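Local structure of BRIC1 (Synthetic construct, 6FF6) at residues Ala164-Lys169 against Leu186-Leu191; Val136-Met141 against Ile215-Leu220; Asn207-Thr212 against Asn239-Leu244; Glu32-Met37 against Glu107-Met112. The protein is a computationally designed repeat protein with a novel, corrugated all-helical architecture and no assigned biochemical activity, apparently made to test interface-driven design. All blocks are in the same frame, centred on the assembly; numbering follows the deposited sequence.

In the fold
From the N terminus, contact 4 comes first: it joins helix 23-42 to helix 99-121, within the first Hpt-like range. Contact 2 then runs from helix 125-146 to helix 203-224, and contact 1, pairing the successive helices 155-174 and 178-196, lies wholly between its two segments. Contact 3 opens on helix 203-224 before contact 2 closes on that same helix, so the two cross, and it ends on the C-terminal helix 231-247. Contacts 1, 2 and 3 gather at one end of the chain, and side chains of contact 1 touch both of the others. Contact 4 lies on the opposite side of the chain's centre, its own centre about 41 to 49 Å from theirs.

Contact 1. Residues Ala164-Lys169 against Leu186-Leu191; sequences AAHFIK and LMENLL
Ala165 and Glu188 bring their CA atoms within 5.9 Å where two antiparallel helices, their segment axes 9.3 Å apart, cross at -153°. The small alanine suits so close an approach, its CB resting on CD1 of Leu191 at 3.8 Å. Beside this apolar patch Glu188 reaches across extended, CG anti to the backbone N (chi1 -175°), and gives one carboxylate oxygen to each of two donors. ND1 of His166 donates to OE2 at 2.8 Å; the acceptor lies at the ring edge, near its plane, but ring and carboxylate are turned 49° apart, and the N-H meets the syn side from outside the carboxylate plane. This pair is consistent with the Hpt family relationship, in whose CheA members a histidine is likewise hydrogen-bonded to a glutamate; no phosphotransfer is claimed here. Lys169 bends at chi3 and brings NZ to the syn lone pair of OE1, a salt bridge of 2.9 Å. Gripped at both oxygens, the carboxylate is restrained in rotation. With an alanine in place of Glu188, the imidazole would probably be freer to turn and the lysine would lose its counter-charge. On another face, Phe167 packs against Met75 and Tyr78 of the second subunit.

Contact 2. Residues Val136-Met141 against Ile215-Leu220; sequences VMLKVM and IMQEQL
Leu138 pushes its forked end between Met216, Gln217 and Leu220, and most of the contact is built round it. The two helices are nearly antiparallel, at 175°, with segment axes 10.8 Å apart. The close-packed part lies toward the interior: CD2 of Leu138 meets CE of Met216 at 3.7 Å, and Met216 CE also faces Met141 CE at 4.2 Å, both methionine chains being bent at chi3. The other Leu138 branch, CD1, approaches CD2 of Leu220 at 4.2 Å. The opposite flank is more polar and partly open to solvent. There Gln217, kinked at chi2 (62°), swings its amide back over the leucine and sets OE1 only 3.1 Å from CD1 of Leu138, a close nonbonded approach. Its NE2 is spoken for by hydrogen bonds to Asp135 and Asp221, which would hold the amide in place. Cut back to an alanine, Leu138 would lose both branches, and a gap would probably open between the Met216 and Leu220 methyls. Ile168 and Phe130 extend the apolar packing round Leu138 and Leu220 respectively. Such near-antiparallel pairing of helix 125-146 with helix 203-224 is consistent with the antiparallel four-helix bundle of Hpt domains.

Contact 3. Residues Asn207-Thr212 against Asn239-Leu244; sequences NLFLET and NALRQL
Leu208 O is gripped twice from within its own helix, by Thr212 N and by Thr212 OG1, each at 2.8 Å. The two donors come from opposite faces of the carbonyl plane, the hydroxyl standing 37° out of it. With OG1 beside the backbone N (chi1 -55°), the threonine can turn its hydroxyl back to this carbonyl, which satisfies a buried polar group without help from the other helix. What OG1 meets across the contact is apolar: the Leu241 chain comes at it tip to tip, CD2 lying 3.5 Å from OG1. Leu208 itself reaches over to the neighbouring helix with both branches. Its CD1 sits 3.7 Å from CB of Ala240, while CD2 lies over that residue's backbone, 3.4 Å from Ala240 O, and also touches CD2 of Leu244 at 3.8 Å. Phe209 adds a wider contact, its ring edge 4.5 Å, at CE1, from CD2 of Leu241. The helices run antiparallel at 151°, with segment axes 10.9 Å apart. Helix 231-247, the last of the chain, thus packs against helix 203-224, and Leu186 and Leu190 of helix 178-196 take up Leu241 from a further side. Nearby, Glu211 hydrogen-bonds to Tyr236 of the C-terminal helix. With the threonine hydroxyl donating within its own helix and leucine, alanine and phenylalanine side chains making the touches, the segments meet through apolar fit.

Contact 4. Residues Glu32-Met37 against Glu107-Met112; sequences ELLADM and ELKDLM
Lys109 sets out with CG anti to the backbone N (chi1 177°) and then bends at each later torsion, which folds its chain over Leu34 and Met37. CE of the lysine comes within 4.0 Å of CB of Leu34, and NZ makes a weak bond, 3.5 Å long, to Leu34 O. The firmer partner of that ammonium is Glu38, with which it forms a salt bridge. Meanwhile Met37, also bent at chi3 (47°), runs antiparallel alongside the lysine chain and lays CE against Lys109 CG at 3.8 Å. Deeper in, CD2 of Leu34 meets CE of Met112 at 3.9 Å, and SD of Met37 stands 4.3 Å from the same Met112 methyl. Ile64 and Val80, from the two intervening helices, pack on Leu34 and Met112 respectively. The helices are nearly antiparallel, at 170°. Leucine and two methionines recur at the matching places of contact 2, as expected of a repeat protein, and consistent with the helical bundles of its Hpt relatives.

Contact 1. Residues Ala164-Lys169 against Leu186-Leu191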
loop_
_atom_site.group_PDB
_atom_site.type_symbol
_atom_site.label_atom_id
_atom_site.label_comp_id
_atom_site.label_asym_id
_atom_site.label_seq_id
_atom_site.Cartn_x
_atom_site.Cartn_y
_atom_site.Cartn_z
ATOM N N ALA A 164 -7.775 -19.143 -8.861
ATOM C CA ALA A 164 -7.644 -19.213 -7.398
ATOM C C ALA A 164 -6.236 -19.765 -7.043
ATOM O O ALA A 164 -5.541 -19.203 -6.197
ATOM C CB ALA A 164 -8.732 -20.090 -6.803
ATOM N N ALA A 165 -5.787 -20.799 -7.762
ATOM C CA ALA A 165 -4.448 -21.343 -7.577
ATOM C C ALA A 165 -3.404 -20.303 -7.973
ATOM O O ALA A 165 -2.413 -20.138 -7.254
ATOM C CB ALA A 165 -4.271 -22.606 -8.412
ATOM N N HIS A 166 -3.638 -19.592 -9.101
ATOM C CA HIS A 166 -2.752 -18.543 -9.602
ATOM C C HIS A 166 -2.563 -17.440 -8.556
ATOM O O HIS A 166 -1.434 -16.979 -8.359
ATOM C CB HIS A 166 -3.281 -17.954 -10.916
ATOM C CG HIS A 166 -2.413 -16.866 -11.478
ATOM N ND1 HIS A 166 -1.195 -17.147 -12.082
ATOM C CD2 HIS A 166 -2.615 -15.528 -11.508
ATOM C CE1 HIS A 166 -0.702 -15.981 -12.464
ATOM N NE2 HIS A 166 -1.520 -14.976 -12.142
ATOM N N PHE A 167 -3.660 -17.033 -7.876
ATOM C CA PHE A 167 -3.578 -16.017 -6.828
ATOM C C PHE A 167 -2.694 -16.493 -5.667
ATOM O O PHE A 167 -1.784 -15.764 -5.247
ATOM C CB PHE A 167 -4.966 -15.617 -6.305
ATOM C CG PHE A 167 -4.920 -14.724 -5.076
ATOM C CD1 PHE A 167 -4.612 -13.367 -5.190
ATOM C CD2 PHE A 167 -5.145 -15.244 -3.804
ATOM C CE1 PHE A 167 -4.557 -12.551 -4.060
ATOM C CE2 PHE A 167 -5.099 -14.422 -2.676
ATOM C CZ PHE A 167 -4.808 -13.084 -2.813
ATOM N N ILE A 168 -2.973 -17.713 -5.156
ATOM C CA ILE A 168 -2.248 -18.304 -4.038
ATOM C C ILE A 168 -0.773 -18.409 -4.362
ATOM O O ILE A 168 0.050 -18.024 -3.540
ATOM C CB ILE A 168 -2.864 -19.628 -3.561
ATOM C CG1 ILE A 168 -4.345 -19.434 -3.113
ATOM C CG2 ILE A 168 -2.031 -20.181 -2.409
ATOM C CD1 ILE A 168 -5.201 -20.729 -3.056
ATOM N N LYS A 169 -0.440 -18.847 -5.583
ATOM C CA LYS A 169 0.941 -18.929 -6.039
ATOM C C LYS A 169 1.593 -17.562 -6.020
ATOM O O LYS A 169 2.664 -17.419 -5.429
ATOM C CB LYS A 169 1.029 -19.547 -7.440
ATOM C CG LYS A 169 2.469 -19.787 -7.888
ATOM C CD LYS A 169 2.592 -19.954 -9.380
ATOM C CE LYS A 169 2.509 -18.673 -10.182
ATOM N NZ LYS A 169 2.587 -18.927 -11.646
ATOM N N LEU A 186 2.659 -26.296 -9.402
ATOM C CA LEU A 186 2.534 -27.595 -10.041
ATOM C C LEU A 186 1.086 -27.938 -10.347
ATOM O O LEU A 186 0.812 -28.460 -11.427
ATOM C CB LEU A 186 3.177 -28.684 -9.201
ATOM C CG LEU A 186 4.691 -28.690 -9.192
ATOM C CD1 LEU A 186 5.206 -29.633 -8.161
ATOM C CD2 LEU A 186 5.260 -29.073 -10.546
ATOM N N MET A 187 0.162 -27.621 -9.421
ATOM C CA MET A 187 -1.258 -27.867 -9.623
ATOM C C MET A 187 -1.779 -26.906 -10.708
ATOM O O MET A 187 -2.557 -27.320 -11.565
ATOM C CB MET A 187 -2.014 -27.696 -8.303
ATOM C CG MET A 187 -3.485 -27.977 -8.389
ATOM S SD MET A 187 -4.197 -27.830 -6.742
ATOM C CE MET A 187 -5.820 -28.244 -7.043
ATOM N N GLU A 188 -1.303 -25.644 -10.699
ATOM C CA GLU A 188 -1.677 -24.615 -11.670
ATOM C C GLU A 188 -1.385 -25.051 -13.098
ATOM O O GLU A 188 -2.246 -24.896 -13.957
ATOM C CB GLU A 188 -0.956 -23.298 -11.363
ATOM C CG GLU A 188 -1.371 -22.142 -12.250
ATOM C CD GLU A 188 -0.474 -20.926 -12.198
ATOM O OE1 GLU A 188 0.672 -21.047 -11.712
ATOM O OE2 GLU A 188 -0.909 -19.850 -12.658
ATOM N N ASN A 189 -0.186 -25.579 -13.357
ATOM C CA ASN A 189 0.186 -26.056 -14.688
ATOM C C ASN A 189 -0.763 -27.161 -15.173
ATOM O O ASN A 189 -1.182 -27.132 -16.333
ATOM C CB ASN A 189 1.646 -26.503 -14.717
ATOM C CG ASN A 189 2.636 -25.365 -14.682
ATOM O OD1 ASN A 189 2.346 -24.217 -15.053
ATOM N ND2 ASN A 189 3.842 -25.666 -14.247
ATOM N N LEU A 190 -1.144 -28.088 -14.261
ATOM C CA LEU A 190 -2.106 -29.166 -14.513
ATOM C C LEU A 190 -3.494 -28.569 -14.762
ATOM O O LEU A 190 -4.192 -29.017 -15.667
ATOM C CB LEU A 190 -2.153 -30.166 -13.337
ATOM C CG LEU A 190 -0.889 -31.014 -13.110
ATOM C CD1 LEU A 190 -0.950 -31.747 -11.791
ATOM C CD2 LEU A 190 -0.716 -32.020 -14.194
ATOM N N LEU A 191 -3.864 -27.528 -14.002
ATOM C CA LEU A 191 -5.143 -26.834 -14.171
ATOM C C LEU A 191 -5.198 -26.065 -15.499
ATOM O O LEU A 191 -6.276 -25.947 -16.086
ATOM C CB LEU A 191 -5.421 -25.894 -12.986
ATOM C CG LEU A 191 -5.602 -26.552 -11.613
ATOM C CD1 LEU A 191 -5.539 -25.523 -10.518
ATOM C CD2 LEU A 191 -6.883 -27.342 -11.538
#

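Contact 2. Residues Val136-Met141 against Ile215-Leu220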
loop_
_atom_site.group_PDB
_atom_site.type_symbol
_atom_site.label_atom_id
_atom_site.label_comp_id
_atom_site.label_asym_id
_atom_site.label_seq_id
_atom_site.Cartn_x
_atom_site.Cartn_y
_atom_site.Cartn_z
ATOM N N VAL A 136 -10.261 -18.880 2.322
ATOM C CA VAL A 136 -11.502 -18.818 1.545
ATOM C C VAL A 136 -11.332 -19.365 0.122
ATOM O O VAL A 136 -12.168 -20.166 -0.331
ATOM C CB VAL A 136 -12.128 -17.406 1.562
ATOM C CG1 VAL A 136 -13.395 -17.360 0.719
ATOM C CG2 VAL A 136 -12.435 -16.968 2.992
ATOM N N MET A 137 -10.250 -18.967 -0.566
ATOM C CA MET A 137 -9.940 -19.464 -1.915
ATOM C C MET A 137 -9.763 -20.994 -1.998
ATOM O O MET A 137 -10.125 -21.600 -3.011
ATOM C CB MET A 137 -8.736 -18.738 -2.498
ATOM C CG MET A 137 -9.107 -17.364 -2.999
ATOM S SD MET A 137 -7.859 -16.727 -4.130
ATOM C CE MET A 137 -8.803 -15.394 -4.998
ATOM N N LEU A 138 -9.271 -21.613 -0.924
ATOM C CA LEU A 138 -9.073 -23.055 -0.869
ATOM C C LEU A 138 -10.407 -23.760 -0.773
ATOM O O LEU A 138 -10.616 -24.801 -1.416
ATOM C CB LEU A 138 -8.131 -23.432 0.287
ATOM C CG LEU A 138 -6.655 -23.017 0.084
ATOM C CD1 LEU A 138 -5.861 -23.152 1.355
ATOM C CD2 LEU A 138 -6.020 -23.797 -1.044
ATOM N N LYS A 139 -11.348 -23.137 -0.032
ATOM C CA LYS A 139 -12.726 -23.637 0.114
ATOM C C LYS A 139 -13.434 -23.595 -1.224
ATOM O O LYS A 139 -14.091 -24.567 -1.612
ATOM C CB LYS A 139 -13.506 -22.844 1.167
ATOM C CG LYS A 139 -13.205 -23.261 2.601
ATOM C CD LYS A 139 -14.144 -22.572 3.585
ATOM C CE LYS A 139 -13.825 -22.915 5.023
ATOM N NZ LYS A 139 -14.845 -22.356 5.961
ATOM N N VAL A 140 -13.266 -22.484 -1.951
ATOM C CA VAL A 140 -13.865 -22.328 -3.276
ATOM C C VAL A 140 -13.331 -23.413 -4.239
ATOM O O VAL A 140 -14.131 -24.101 -4.891
ATOM C CB VAL A 140 -13.709 -20.889 -3.818
ATOM C CG1 VAL A 140 -14.235 -20.773 -5.249
ATOM C CG2 VAL A 140 -14.421 -19.883 -2.909
ATOM N N MET A 141 -11.978 -23.585 -4.268
ATOM C CA MET A 141 -11.259 -24.574 -5.083
ATOM C C MET A 141 -11.796 -25.969 -4.813
ATOM O O MET A 141 -12.142 -26.682 -5.764
ATOM C CB MET A 141 -9.758 -24.545 -4.760
ATOM C CG MET A 141 -9.000 -23.482 -5.505
ATOM S SD MET A 141 -7.222 -23.439 -5.062
ATOM C CE MET A 141 -6.594 -24.684 -6.141
ATOM N N ILE A 215 -2.996 -30.391 1.607
ATOM C CA ILE A 215 -1.571 -30.134 1.820
ATOM C C ILE A 215 -1.322 -28.618 1.817
ATOM O O ILE A 215 -0.574 -28.123 2.666
ATOM C CB ILE A 215 -0.684 -30.851 0.753
ATOM C CG1 ILE A 215 -0.806 -32.404 0.787
ATOM C CG2 ILE A 215 0.782 -30.402 0.836
ATOM C CD1 ILE A 215 -0.464 -33.132 2.087
ATOM N N MET A 216 -1.923 -27.896 0.855
ATOM C CA MET A 216 -1.782 -26.444 0.731
ATOM C C MET A 216 -2.334 -25.714 1.966
ATOM O O MET A 216 -1.734 -24.736 2.407
ATOM C CB MET A 216 -2.436 -25.935 -0.555
ATOM C CG MET A 216 -1.717 -26.395 -1.815
ATOM S SD MET A 216 -2.437 -25.877 -3.408
ATOM C CE MET A 216 -4.084 -26.157 -3.178
ATOM N N GLN A 217 -3.418 -26.236 2.557
ATOM C CA GLN A 217 -4.014 -25.716 3.788
ATOM C C GLN A 217 -3.054 -25.903 4.969
ATOM O O GLN A 217 -2.868 -24.991 5.763
ATOM C CB GLN A 217 -5.344 -26.417 4.091
ATOM C CG GLN A 217 -6.111 -25.754 5.247
ATOM C CD GLN A 217 -6.507 -24.307 4.968
ATOM O OE1 GLN A 217 -7.238 -24.013 4.015
ATOM N NE2 GLN A 217 -6.034 -23.380 5.797
ATOM N N GLU A 218 -2.428 -27.087 5.064
ATOM C CA GLU A 218 -1.429 -27.390 6.105
ATOM C C GLU A 218 -0.207 -26.487 5.925
ATOM O O GLU A 218 0.361 -26.026 6.927
ATOM C CB GLU A 218 -0.997 -28.849 6.040
ATOM C CG GLU A 218 -2.071 -29.857 6.411
ATOM C CD GLU A 218 -1.679 -31.314 6.209
ATOM O OE1 GLU A 218 -0.555 -31.575 5.714
ATOM O OE2 GLU A 218 -2.503 -32.197 6.546
ATOM N N GLN A 219 0.194 -26.230 4.643
ATOM C CA GLN A 219 1.331 -25.352 4.320
ATOM C C GLN A 219 0.976 -23.944 4.769
ATOM O O GLN A 219 1.750 -23.340 5.491
ATOM C CB GLN A 219 1.683 -25.388 2.818
ATOM C CG GLN A 219 2.411 -26.652 2.372
ATOM C CD GLN A 219 2.423 -26.801 0.876
ATOM O OE1 GLN A 219 1.861 -25.997 0.140
ATOM N NE2 GLN A 219 3.035 -27.842 0.380
ATOM N N LEU A 220 -0.240 -23.482 4.433
ATOM C CA LEU A 220 -0.769 -22.184 4.862
ATOM C C LEU A 220 -0.796 -22.056 6.410
ATOM O O LEU A 220 -0.244 -21.099 6.958
ATOM C CB LEU A 220 -2.149 -21.976 4.255
ATOM C CG LEU A 220 -2.723 -20.584 4.425
ATOM C CD1 LEU A 220 -1.916 -19.556 3.591
ATOM C CD2 LEU A 220 -4.271 -20.565 4.217
#

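Contact 3. Residues Asn207-Thr212 against Asn239-Leu244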
loop_
_atom_site.group_PDB
_atom_site.type_symbol
_atom_site.label_atom_id
_atom_site.label_comp_id
_atom_site.label_asym_id
_atom_site.label_seq_id
_atom_site.Cartn_x
_atom_site.Cartn_y
_atom_site.Cartn_z
ATOM N N ASN A 207 -9.224 -36.327 -6.975
ATOM C CA ASN A 207 -8.865 -36.663 -5.595
ATOM C C ASN A 207 -7.429 -36.282 -5.266
ATOM O O ASN A 207 -7.117 -36.044 -4.095
ATOM C CB ASN A 207 -9.099 -38.143 -5.323
ATOM C CG ASN A 207 -10.554 -38.480 -5.168
ATOM O OD1 ASN A 207 -11.395 -37.606 -4.901
ATOM N ND2 ASN A 207 -10.870 -39.759 -5.324
ATOM N N LEU A 208 -6.551 -36.240 -6.287
ATOM C CA LEU A 208 -5.177 -35.818 -6.071
ATOM C C LEU A 208 -5.171 -34.314 -5.853
ATOM O O LEU A 208 -4.428 -33.824 -5.003
ATOM C CB LEU A 208 -4.242 -36.228 -7.220
ATOM C CG LEU A 208 -2.734 -35.982 -6.943
ATOM C CD1 LEU A 208 -2.262 -36.666 -5.647
ATOM C CD2 LEU A 208 -1.887 -36.416 -8.102
ATOM N N PHE A 209 -6.033 -33.598 -6.603
ATOM C CA PHE A 209 -6.253 -32.156 -6.508
ATOM C C PHE A 209 -6.840 -31.787 -5.143
ATOM O O PHE A 209 -6.402 -30.804 -4.541
ATOM C CB PHE A 209 -7.128 -31.663 -7.666
ATOM C CG PHE A 209 -6.452 -31.540 -9.017
ATOM C CD1 PHE A 209 -5.070 -31.379 -9.118
ATOM C CD2 PHE A 209 -7.199 -31.527 -10.188
ATOM C CE1 PHE A 209 -4.445 -31.228 -10.371
ATOM C CE2 PHE A 209 -6.576 -31.363 -11.439
ATOM C CZ PHE A 209 -5.202 -31.216 -11.521
ATOM N N LEU A 210 -7.774 -32.601 -4.626
ATOM C CA LEU A 210 -8.361 -32.425 -3.292
ATOM C C LEU A 210 -7.294 -32.653 -2.209
ATOM O O LEU A 210 -7.261 -31.937 -1.206
ATOM C CB LEU A 210 -9.563 -33.387 -3.115
ATOM C CG LEU A 210 -10.169 -33.622 -1.693
ATOM C CD1 LEU A 210 -11.237 -32.588 -1.351
ATOM C CD2 LEU A 210 -10.792 -35.024 -1.587
ATOM N N GLU A 211 -6.418 -33.644 -2.430
ATOM C CA GLU A 211 -5.339 -34.002 -1.519
ATOM C C GLU A 211 -4.331 -32.864 -1.493
ATOM O O GLU A 211 -3.905 -32.458 -0.402
ATOM C CB GLU A 211 -4.702 -35.302 -1.978
ATOM C CG GLU A 211 -4.091 -36.121 -0.860
ATOM C CD GLU A 211 -3.562 -37.463 -1.331
ATOM O OE1 GLU A 211 -2.948 -37.515 -2.422
ATOM O OE2 GLU A 211 -3.757 -38.466 -0.606
ATOM N N THR A 212 -4.010 -32.304 -2.695
ATOM C CA THR A 212 -3.147 -31.120 -2.867
ATOM C C THR A 212 -3.745 -29.968 -2.050
ATOM O O THR A 212 -3.002 -29.359 -1.277
ATOM C CB THR A 212 -2.972 -30.741 -4.359
ATOM O OG1 THR A 212 -2.499 -31.864 -5.089
ATOM C CG2 THR A 212 -1.992 -29.624 -4.567
ATOM N N ASN A 239 5.861 -35.117 -6.104
ATOM C CA ASN A 239 6.077 -36.316 -6.917
ATOM C C ASN A 239 4.745 -36.707 -7.582
ATOM O O ASN A 239 4.724 -36.973 -8.774
ATOM C CB ASN A 239 6.588 -37.510 -6.080
ATOM C CG ASN A 239 8.002 -37.449 -5.565
ATOM O OD1 ASN A 239 8.880 -36.752 -6.091
ATOM N ND2 ASN A 239 8.247 -38.223 -4.517
ATOM N N ALA A 240 3.649 -36.734 -6.807
ATOM C CA ALA A 240 2.318 -37.071 -7.280
ATOM C C ALA A 240 1.831 -36.119 -8.378
ATOM O O ALA A 240 1.247 -36.601 -9.345
ATOM C CB ALA A 240 1.342 -37.087 -6.121
ATOM N N LEU A 241 2.083 -34.782 -8.249
ATOM C CA LEU A 241 1.678 -33.779 -9.249
ATOM C C LEU A 241 2.469 -33.911 -10.545
ATOM O O LEU A 241 1.893 -33.779 -11.625
ATOM C CB LEU A 241 1.760 -32.341 -8.705
ATOM C CG LEU A 241 0.757 -31.953 -7.595
ATOM C CD1 LEU A 241 1.127 -30.642 -6.973
ATOM C CD2 LEU A 241 -0.668 -31.913 -8.093
ATOM N N ARG A 242 3.772 -34.191 -10.447
ATOM C CA ARG A 242 4.621 -34.381 -11.628
ATOM C C ARG A 242 4.326 -35.711 -12.334
ATOM O O ARG A 242 4.462 -35.798 -13.554
ATOM C CB ARG A 242 6.101 -34.246 -11.272
ATOM C CG ARG A 242 6.468 -32.807 -10.995
ATOM C CD ARG A 242 7.828 -32.681 -10.357
ATOM N NE ARG A 242 7.898 -31.477 -9.529
ATOM C CZ ARG A 242 8.968 -31.101 -8.839
ATOM N NH1 ARG A 242 10.078 -31.832 -8.870
ATOM N NH2 ARG A 242 8.939 -29.993 -8.110
ATOM N N GLN A 243 3.898 -36.733 -11.553
ATOM C CA GLN A 243 3.490 -38.062 -12.012
ATOM C C GLN A 243 2.260 -37.880 -12.904
ATOM O O GLN A 243 2.212 -38.419 -14.003
ATOM C CB GLN A 243 3.149 -38.931 -10.783
ATOM C CG GLN A 243 2.637 -40.337 -11.057
ATOM C CD GLN A 243 3.743 -41.294 -11.375
ATOM O OE1 GLN A 243 4.881 -41.159 -10.911
ATOM N NE2 GLN A 243 3.426 -42.292 -12.174
ATOM N N LEU A 244 1.295 -37.081 -12.440
ATOM C CA LEU A 244 0.068 -36.749 -13.158
ATOM C C LEU A 244 0.340 -35.952 -14.423
ATOM O O LEU A 244 -0.377 -36.124 -15.394
ATOM C CB LEU A 244 -0.842 -35.944 -12.249
ATOM C CG LEU A 244 -2.310 -36.246 -12.319
ATOM C CD1 LEU A 244 -2.610 -37.642 -11.773
ATOM C CD2 LEU A 244 -3.068 -35.216 -11.532
#

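Contact 4. Residues Glu32-Met37 against Glu107-Met112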
loop_
_atom_site.group_PDB
_atom_site.type_symbol
_atom_site.label_atom_id
_atom_site.label_comp_id
_atom_site.label_asym_id
_atom_site.label_seq_id
_atom_site.Cartn_x
_atom_site.Cartn_y
_atom_site.Cartn_z
ATOM N N GLU A 32 22.878 -0.585 1.053
ATOM C CA GLU A 32 24.293 -0.420 0.717
ATOM C C GLU A 32 24.559 1.037 0.416
ATOM O O GLU A 32 25.517 1.593 0.951
ATOM C CB GLU A 32 24.686 -1.277 -0.501
ATOM C CG GLU A 32 24.776 -2.776 -0.248
ATOM C CD GLU A 32 25.006 -3.653 -1.475
ATOM O OE1 GLU A 32 24.984 -3.122 -2.610
ATOM O OE2 GLU A 32 25.201 -4.880 -1.300
ATOM N N LEU A 33 23.691 1.669 -0.407
ATOM C CA LEU A 33 23.828 3.081 -0.771
ATOM C C LEU A 33 23.746 3.966 0.420
ATOM O O LEU A 33 24.500 4.927 0.494
ATOM C CB LEU A 33 22.789 3.527 -1.800
ATOM C CG LEU A 33 22.971 2.982 -3.203
ATOM C CD1 LEU A 33 21.707 3.178 -4.048
ATOM C CD2 LEU A 33 24.207 3.567 -3.863
ATOM N N LEU A 34 22.854 3.659 1.358
ATOM C CA LEU A 34 22.692 4.481 2.546
ATOM C C LEU A 34 23.887 4.383 3.481
ATOM O O LEU A 34 24.277 5.382 4.087
ATOM C CB LEU A 34 21.363 4.171 3.243
ATOM C CG LEU A 34 20.102 4.639 2.513
ATOM C CD1 LEU A 34 18.855 3.971 3.107
ATOM C CD2 LEU A 34 20.012 6.170 2.474
ATOM N N ALA A 35 24.519 3.211 3.516
ATOM C CA ALA A 35 25.745 2.961 4.285
ATOM C C ALA A 35 26.905 3.774 3.676
ATOM O O ALA A 35 27.706 4.365 4.405
ATOM C CB ALA A 35 26.063 1.489 4.268
ATOM N N ASP A 36 26.934 3.871 2.337
ATOM C CA ASP A 36 27.899 4.672 1.604
ATOM C C ASP A 36 27.674 6.141 1.868
ATOM O O ASP A 36 28.625 6.840 2.215
ATOM C CB ASP A 36 27.801 4.378 0.104
ATOM C CG ASP A 36 28.406 3.038 -0.314
ATOM O OD1 ASP A 36 29.075 2.376 0.545
ATOM O OD2 ASP A 36 28.220 2.645 -1.493
ATOM N N MET A 37 26.405 6.596 1.755
ATOM C CA MET A 37 25.967 7.963 2.025
ATOM C C MET A 37 26.393 8.402 3.398
ATOM O O MET A 37 26.905 9.514 3.543
ATOM C CB MET A 37 24.447 8.043 1.970
ATOM C CG MET A 37 23.907 8.347 0.622
ATOM S SD MET A 37 22.223 8.973 0.732
ATOM C CE MET A 37 22.422 10.158 2.022
ATOM N N GLU A 107 20.120 13.413 9.367
ATOM C CA GLU A 107 18.732 13.158 9.720
ATOM C C GLU A 107 17.889 12.828 8.495
ATOM O O GLU A 107 17.013 11.973 8.578
ATOM C CB GLU A 107 18.167 14.339 10.499
ATOM C CG GLU A 107 18.771 14.443 11.892
ATOM C CD GLU A 107 17.979 15.254 12.902
ATOM O OE1 GLU A 107 17.869 16.491 12.730
ATOM O OE2 GLU A 107 17.483 14.646 13.880
ATOM N N LEU A 108 18.176 13.454 7.355
ATOM C CA LEU A 108 17.482 13.190 6.087
ATOM C C LEU A 108 17.843 11.795 5.590
ATOM O O LEU A 108 16.971 11.079 5.098
ATOM C CB LEU A 108 17.862 14.253 5.032
ATOM C CG LEU A 108 17.303 15.679 5.272
ATOM C CD1 LEU A 108 17.766 16.625 4.221
ATOM C CD2 LEU A 108 15.790 15.680 5.241
ATOM N N LYS A 109 19.141 11.413 5.738
ATOM C CA LYS A 109 19.669 10.088 5.425
ATOM C C LYS A 109 18.944 9.074 6.339
ATOM O O LYS A 109 18.515 8.028 5.867
ATOM C CB LYS A 109 21.209 10.021 5.650
ATOM C CG LYS A 109 21.809 8.647 5.401
ATOM C CD LYS A 109 22.046 7.819 6.723
ATOM C CE LYS A 109 21.879 6.329 6.523
ATOM N NZ LYS A 109 22.885 5.508 7.247
ATOM N N ASP A 110 18.793 9.386 7.637
ATOM C CA ASP A 110 18.107 8.482 8.567
ATOM C C ASP A 110 16.648 8.349 8.223
ATOM O O ASP A 110 16.106 7.242 8.344
ATOM C CB ASP A 110 18.245 8.966 10.000
ATOM C CG ASP A 110 19.642 8.844 10.553
ATOM O OD1 ASP A 110 20.416 7.961 10.057
ATOM O OD2 ASP A 110 19.972 9.612 11.493
ATOM N N LEU A 111 16.023 9.465 7.775
ATOM C CA LEU A 111 14.637 9.467 7.328
ATOM C C LEU A 111 14.482 8.539 6.131
ATOM O O LEU A 111 13.635 7.644 6.175
ATOM C CB LEU A 111 14.143 10.872 6.992
ATOM C CG LEU A 111 12.663 10.934 6.631
ATOM C CD1 LEU A 111 11.762 10.283 7.746
ATOM C CD2 LEU A 111 12.279 12.351 6.206
ATOM N N MET A 112 15.355 8.691 5.112
ATOM C CA MET A 112 15.426 7.789 3.955
ATOM C C MET A 112 15.551 6.302 4.414
ATOM O O MET A 112 14.886 5.429 3.871
ATOM C CB MET A 112 16.615 8.158 3.079
ATOM C CG MET A 112 16.379 9.378 2.274
ATOM S SD MET A 112 17.871 9.914 1.409
ATOM C CE MET A 112 18.018 8.660 0.191
#